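Probable chemoreceptor (Methyl-accepting chemotaxis) transmembrane protein (Rhizobium meliloti, PDB 6D8V) is a chemoreceptor whose sensory domain binds quaternary ammonium compounds, here 1,1-dimethyl-prolinium, and probably reports them to the chemotaxis machinery of the cell. Local coordinates at residues Leu195-Trp201 with Met211-Asp215; Ala121-Tyr125 with Thr137-Leu141. All coordinates share one frame; numbering follows the deposited sequence.

Contact 1 (Leu195-Trp201 with Met211-Asp215); sequences LSQSGKW and MKEYD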
# COMPACT_ATOMS: atom_id res chain seq x y z
N LEU A 195 0.48 -6.64 -9.64
CA LEU A 195 0.18 -7.70 -8.68
C LEU A 195 0.93 -7.46 -7.38
O LEU A 195 2.00 -6.84 -7.37
CB LEU A 195 0.54 -9.08 -9.24
CG LEU A 195 -0.37 -9.62 -10.34
CD1 LEU A 195 -0.10 -11.10 -10.62
CD2 LEU A 195 -1.82 -9.40 -9.95
N SER A 196 0.37 -7.97 -6.29
CA SER A 196 0.94 -7.75 -4.97
C SER A 196 2.01 -8.80 -4.65
O SER A 196 2.39 -9.62 -5.49
CB SER A 196 -0.15 -7.78 -3.90
OG SER A 196 -0.53 -9.12 -3.61
N GLN A 197 2.47 -8.78 -3.39
CA GLN A 197 3.48 -9.71 -2.90
C GLN A 197 3.09 -11.17 -3.11
O GLN A 197 3.97 -12.03 -3.25
CB GLN A 197 3.70 -9.44 -1.41
CG GLN A 197 3.82 -7.97 -1.05
CD GLN A 197 2.52 -7.35 -0.59
OE1 GLN A 197 1.81 -6.70 -1.37
NE2 GLN A 197 2.20 -7.52 0.69
N SER A 198 1.80 -11.47 -3.08
CA SER A 198 1.32 -12.84 -3.21
C SER A 198 0.56 -13.06 -4.51
O SER A 198 -0.09 -14.10 -4.68
CB SER A 198 0.44 -13.21 -2.01
OG SER A 198 -0.67 -12.33 -1.91
N GLY A 199 0.63 -12.10 -5.43
CA GLY A 199 -0.08 -12.23 -6.69
C GLY A 199 -1.52 -11.78 -6.65
O GLY A 199 -2.28 -12.11 -7.57
N LYS A 200 -1.93 -11.05 -5.62
CA LYS A 200 -3.25 -10.44 -5.61
C LYS A 200 -3.26 -9.23 -6.55
O LYS A 200 -2.23 -8.58 -6.76
CB LYS A 200 -3.64 -10.01 -4.19
CG LYS A 200 -3.44 -11.05 -3.09
CD LYS A 200 -4.77 -11.67 -2.68
CE LYS A 200 -4.74 -12.27 -1.28
NZ LYS A 200 -4.37 -11.26 -0.23
N TRP A 201 -4.44 -8.93 -7.10
CA TRP A 201 -4.59 -7.82 -8.04
C TRP A 201 -4.57 -6.49 -7.29
O TRP A 201 -5.44 -6.24 -6.44
CB TRP A 201 -5.88 -7.94 -8.84
CG TRP A 201 -5.89 -8.98 -9.92
CD1 TRP A 201 -6.33 -10.27 -9.82
CD2 TRP A 201 -5.47 -8.80 -11.29
NE1 TRP A 201 -6.22 -10.91 -11.04
CE2 TRP A 201 -5.69 -10.04 -11.95
CE3 TRP A 201 -4.94 -7.73 -12.01
CZ2 TRP A 201 -5.38 -10.22 -13.30
CZ3 TRP A 201 -4.64 -7.92 -13.35
CH2 TRP A 201 -4.86 -9.15 -13.98
N MET A 211 -7.71 -7.28 -5.29
CA MET A 211 -7.59 -7.92 -3.99
C MET A 211 -7.71 -9.44 -4.10
O MET A 211 -7.44 -10.17 -3.14
CB MET A 211 -8.65 -7.38 -3.03
CG MET A 211 -8.26 -6.11 -2.31
SD MET A 211 -9.55 -5.56 -1.18
CE MET A 211 -9.82 -7.06 -0.24
N LYS A 212 -8.14 -9.93 -5.26
CA LYS A 212 -8.21 -11.36 -5.52
C LYS A 212 -6.87 -11.86 -6.05
O LYS A 212 -6.08 -11.10 -6.62
CB LYS A 212 -9.32 -11.68 -6.52
CG LYS A 212 -10.70 -11.27 -6.03
CD LYS A 212 -11.79 -11.86 -6.92
CE LYS A 212 -13.20 -11.61 -6.37
NZ LYS A 212 -13.63 -10.19 -6.49
N GLU A 213 -6.62 -13.15 -5.86
CA GLU A 213 -5.38 -13.76 -6.31
C GLU A 213 -5.44 -14.05 -7.81
O GLU A 213 -6.48 -14.40 -8.36
CB GLU A 213 -5.09 -15.05 -5.55
CG GLU A 213 -3.75 -15.69 -5.90
CD GLU A 213 -3.38 -16.83 -4.98
OE1 GLU A 213 -4.27 -17.36 -4.28
OE2 GLU A 213 -2.19 -17.21 -4.96
N TYR A 214 -4.30 -13.88 -8.47
CA TYR A 214 -4.23 -14.16 -9.89
C TYR A 214 -4.46 -15.65 -10.13
O TYR A 214 -3.83 -16.50 -9.48
CB TYR A 214 -2.88 -13.73 -10.44
CG TYR A 214 -2.75 -13.87 -11.94
CD1 TYR A 214 -2.32 -15.06 -12.51
CD2 TYR A 214 -3.07 -12.81 -12.78
CE1 TYR A 214 -2.21 -15.20 -13.88
CE2 TYR A 214 -2.96 -12.93 -14.15
CZ TYR A 214 -2.53 -14.12 -14.70
OH TYR A 214 -2.42 -14.25 -16.06
N ASP A 215 -5.39 -15.96 -11.03
CA ASP A 215 -5.56 -17.35 -11.46
C ASP A 215 -5.92 -17.42 -12.94
O ASP A 215 -6.44 -18.44 -13.40
CB ASP A 215 -6.61 -18.07 -10.59
CG ASP A 215 -8.01 -17.92 -11.13
OD1 ASP A 215 -8.60 -16.82 -10.98
OD2 ASP A 215 -8.53 -18.90 -11.70
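W201 meets the edge of the Y214 ring, and Y214 CD2 in turn stands obliquely to the indole. Y214 CD2 lies 3.5 Å from W201 CZ2, with the indole carbon near the plane of the phenol ring, and the two planes are turned 38° to each other, an oblique pairing rather than a stack. L195 CD2 sits 3.9 Å above one face of the W201 indole, off its centre, while at the indole edge W201 CD1 approaches K212 O at 3.3 Å. The other branch of the same leucine, L195 CD1, packs 3.8 Å from Y214 CB, so that one isobutyl group serves both aromatic residues. With CG anti to the backbone N (chi1 -175°), Y214 swings its ring across the L195 and W201 side chains; its hydroxyl is bonded to E217 O.

The backbones join through an antiparallel bridge in which K200 and E213 form the non-hydrogen-bonded pair. Y214 N donates to G199 O and W201 N to K212 O, each over 2.8 Å, and one step beyond the bridge M211 N meets an in-plane lone pair of W201 O almost straight on (174°). The K200 side chain runs alongside the M211 carbonyl, whereas E213 reaches its salt-bridge partner K223 on helix 219-228. S196 to G199 make a type I turn, and G199 N bonds to S196 O while S196 N bonds to K200 O. With G199 in a left-handed conformation, this is the classic type I turn with a G1 bulge, and its outgoing limb is bridged to the loop that leads into helix 219-228.

Contact 2 (Ala121-Tyr125 with Thr137-Leu141); sequences AAEWY and TQPYL. With PBE (1,1-dimethyl-prolinium), chain C.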
# COMPACT_ATOMS: atom_id res chain seq x y z
N ALA A 121 -4.45 -8.31 15.30
CA ALA A 121 -4.06 -9.42 14.44
C ALA A 121 -4.15 -9.07 12.96
O ALA A 121 -3.73 -9.88 12.12
CB ALA A 121 -4.92 -10.65 14.74
N ALA A 122 -4.68 -7.90 12.62
CA ALA A 122 -4.78 -7.50 11.23
C ALA A 122 -3.39 -7.26 10.65
O ALA A 122 -2.44 -6.90 11.35
CB ALA A 122 -5.63 -6.24 11.09
N GLU A 123 -3.28 -7.47 9.34
CA GLU A 123 -1.98 -7.34 8.70
C GLU A 123 -1.35 -5.98 8.98
O GLU A 123 -0.16 -5.89 9.27
CB GLU A 123 -2.10 -7.59 7.20
CG GLU A 123 -1.42 -8.85 6.75
CD GLU A 123 -1.29 -8.90 5.25
OE1 GLU A 123 -2.05 -8.18 4.57
OE2 GLU A 123 -0.43 -9.66 4.75
N TRP A 124 -2.14 -4.90 8.89
CA TRP A 124 -1.57 -3.56 8.97
C TRP A 124 -0.96 -3.28 10.34
O TRP A 124 -0.09 -2.41 10.45
CB TRP A 124 -2.63 -2.51 8.65
CG TRP A 124 -3.88 -2.70 9.45
CD1 TRP A 124 -5.00 -3.39 9.08
CD2 TRP A 124 -4.13 -2.21 10.77
NE1 TRP A 124 -5.94 -3.34 10.08
CE2 TRP A 124 -5.43 -2.62 11.13
CE3 TRP A 124 -3.38 -1.44 11.68
CZ2 TRP A 124 -6.00 -2.30 12.36
CZ3 TRP A 124 -3.95 -1.13 12.90
CH2 TRP A 124 -5.24 -1.56 13.23
N TYR A 125 -1.38 -4.01 11.38
CA TYR A 125 -0.75 -3.91 12.69
C TYR A 125 0.20 -5.05 12.99
O TYR A 125 1.32 -4.82 13.47
CB TYR A 125 -1.83 -3.85 13.78
CG TYR A 125 -1.32 -3.29 15.09
CD1 TYR A 125 -0.60 -4.07 15.98
CD2 TYR A 125 -1.55 -1.96 15.43
CE1 TYR A 125 -0.13 -3.55 17.17
CE2 TYR A 125 -1.08 -1.43 16.62
CZ TYR A 125 -0.37 -2.23 17.49
OH TYR A 125 0.08 -1.70 18.67
N THR A 137 1.13 -4.06 3.53
CA THR A 137 0.06 -5.04 3.63
C THR A 137 -0.42 -5.52 2.27
O THR A 137 -0.28 -4.85 1.25
CB THR A 137 -1.14 -4.46 4.39
OG1 THR A 137 -1.80 -3.48 3.58
CG2 THR A 137 -0.71 -3.83 5.70
N GLN A 138 -1.00 -6.71 2.27
CA GLN A 138 -1.77 -7.14 1.13
C GLN A 138 -2.98 -6.22 0.99
O GLN A 138 -3.47 -5.67 1.98
CB GLN A 138 -2.22 -8.60 1.27
CG GLN A 138 -1.11 -9.62 1.12
CD GLN A 138 -0.57 -9.73 -0.30
OE1 GLN A 138 -1.16 -9.19 -1.24
NE2 GLN A 138 0.55 -10.42 -0.46
N PRO A 139 -3.47 -6.03 -0.23
CA PRO A 139 -4.59 -5.12 -0.43
C PRO A 139 -5.80 -5.54 0.39
O PRO A 139 -6.18 -6.72 0.41
CB PRO A 139 -4.85 -5.20 -1.94
CG PRO A 139 -4.24 -6.46 -2.36
CD PRO A 139 -3.06 -6.69 -1.48
N TYR A 140 -6.39 -4.57 1.09
CA TYR A 140 -7.52 -4.84 1.96
C TYR A 140 -8.47 -3.66 1.90
O TYR A 140 -8.08 -2.53 1.58
CB TYR A 140 -7.08 -5.09 3.41
CG TYR A 140 -6.59 -3.84 4.11
CD1 TYR A 140 -5.30 -3.37 3.91
CD2 TYR A 140 -7.42 -3.12 4.96
CE1 TYR A 140 -4.85 -2.23 4.53
CE2 TYR A 140 -6.98 -1.98 5.59
CZ TYR A 140 -5.69 -1.53 5.37
OH TYR A 140 -5.24 -0.38 5.99
N LEU A 141 -9.73 -3.94 2.22
CA LEU A 141 -10.76 -2.91 2.27
C LEU A 141 -10.70 -2.19 3.62
O LEU A 141 -10.92 -2.80 4.66
CB LEU A 141 -12.14 -3.52 2.06
CG LEU A 141 -13.31 -2.60 2.40
CD1 LEU A 141 -13.30 -1.37 1.50
CD2 LEU A 141 -14.66 -3.29 2.34
N PBE C . -6.73 2.21 8.46
CD PBE C . -5.53 1.82 8.81
CA PBE C . -7.45 0.88 8.34
CB PBE C . -6.94 0.12 9.62
CG PBE C . -5.76 0.54 9.81
CE PBE C . -7.30 3.07 9.52
CF PBE C . -6.69 2.91 7.16
C PBE C . -8.89 0.93 8.28
O PBE C . -9.55 -0.12 8.52
OXT PBE C . -9.50 1.99 7.98
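The quaternary ammonium pocket owes two of its aromatic walls to this contact, W124 from the first turn of helix 123-131 and Y140 from strand 140-142. Their rings are near parallel but slid apart, and the closest approach, W124 CD1 to Y140 CZ, is 4.2 Å. The ligand turns its CB-CG edge to one indole face, CG over the centre and 3.3 Å from W124 CD2; Y125 CB covers the opposite face toward the rim. Y140 uses its edge instead, with PBE CA in the phenol plane and 3.5 Å from Y140 OH, a hydroxyl that is hydrogen-bonded to S153 OG. W124 has CG between the backbone N and the carbonyl carbon (chi1 51°), which turns the indole face to the ligand, and W72 meets this indole edge-to-face.

Behind the pocket, T137 CG2 packs 3.4 Å from W124 CA. Beside it, E123 OE1 accepts Q138 N over 2.9 Å, from above the carboxylate plane, and the Q138 side-chain amide, its OE1 hydrogen-bonded to S196 OG, is nearly coplanar with the carboxylate (11°). With an alanine at W124, the ligand's CB-CG edge is likely to lose the indole face it rests against, and Y140 the neighbour beside its ring. With W72, Y102 and F116, these rings make an aromatic-lined pocket, consistent with a quaternary ammonium site, in a Cache sensor domain.

The two contacts come one after the other along the chain, contact 2 closing before contact 1 opens, and their centres are about 14 Å apart. They sit beside different sheets: contact 2 adjoins the seven-stranded antiparallel sheet of the first PDC domain, where the ligand is held, and contact 1 follows edge strand 191-195 of the four-stranded sheet. Q138 spans the two, its OE1 2.5 Å from S196 OG in a probable hydrogen bond, and its side chain packs on Q197 and K200. M211 also touches P139. The ligand-binding part is thus joined directly to the following one, consistent with a double-PDC sensor.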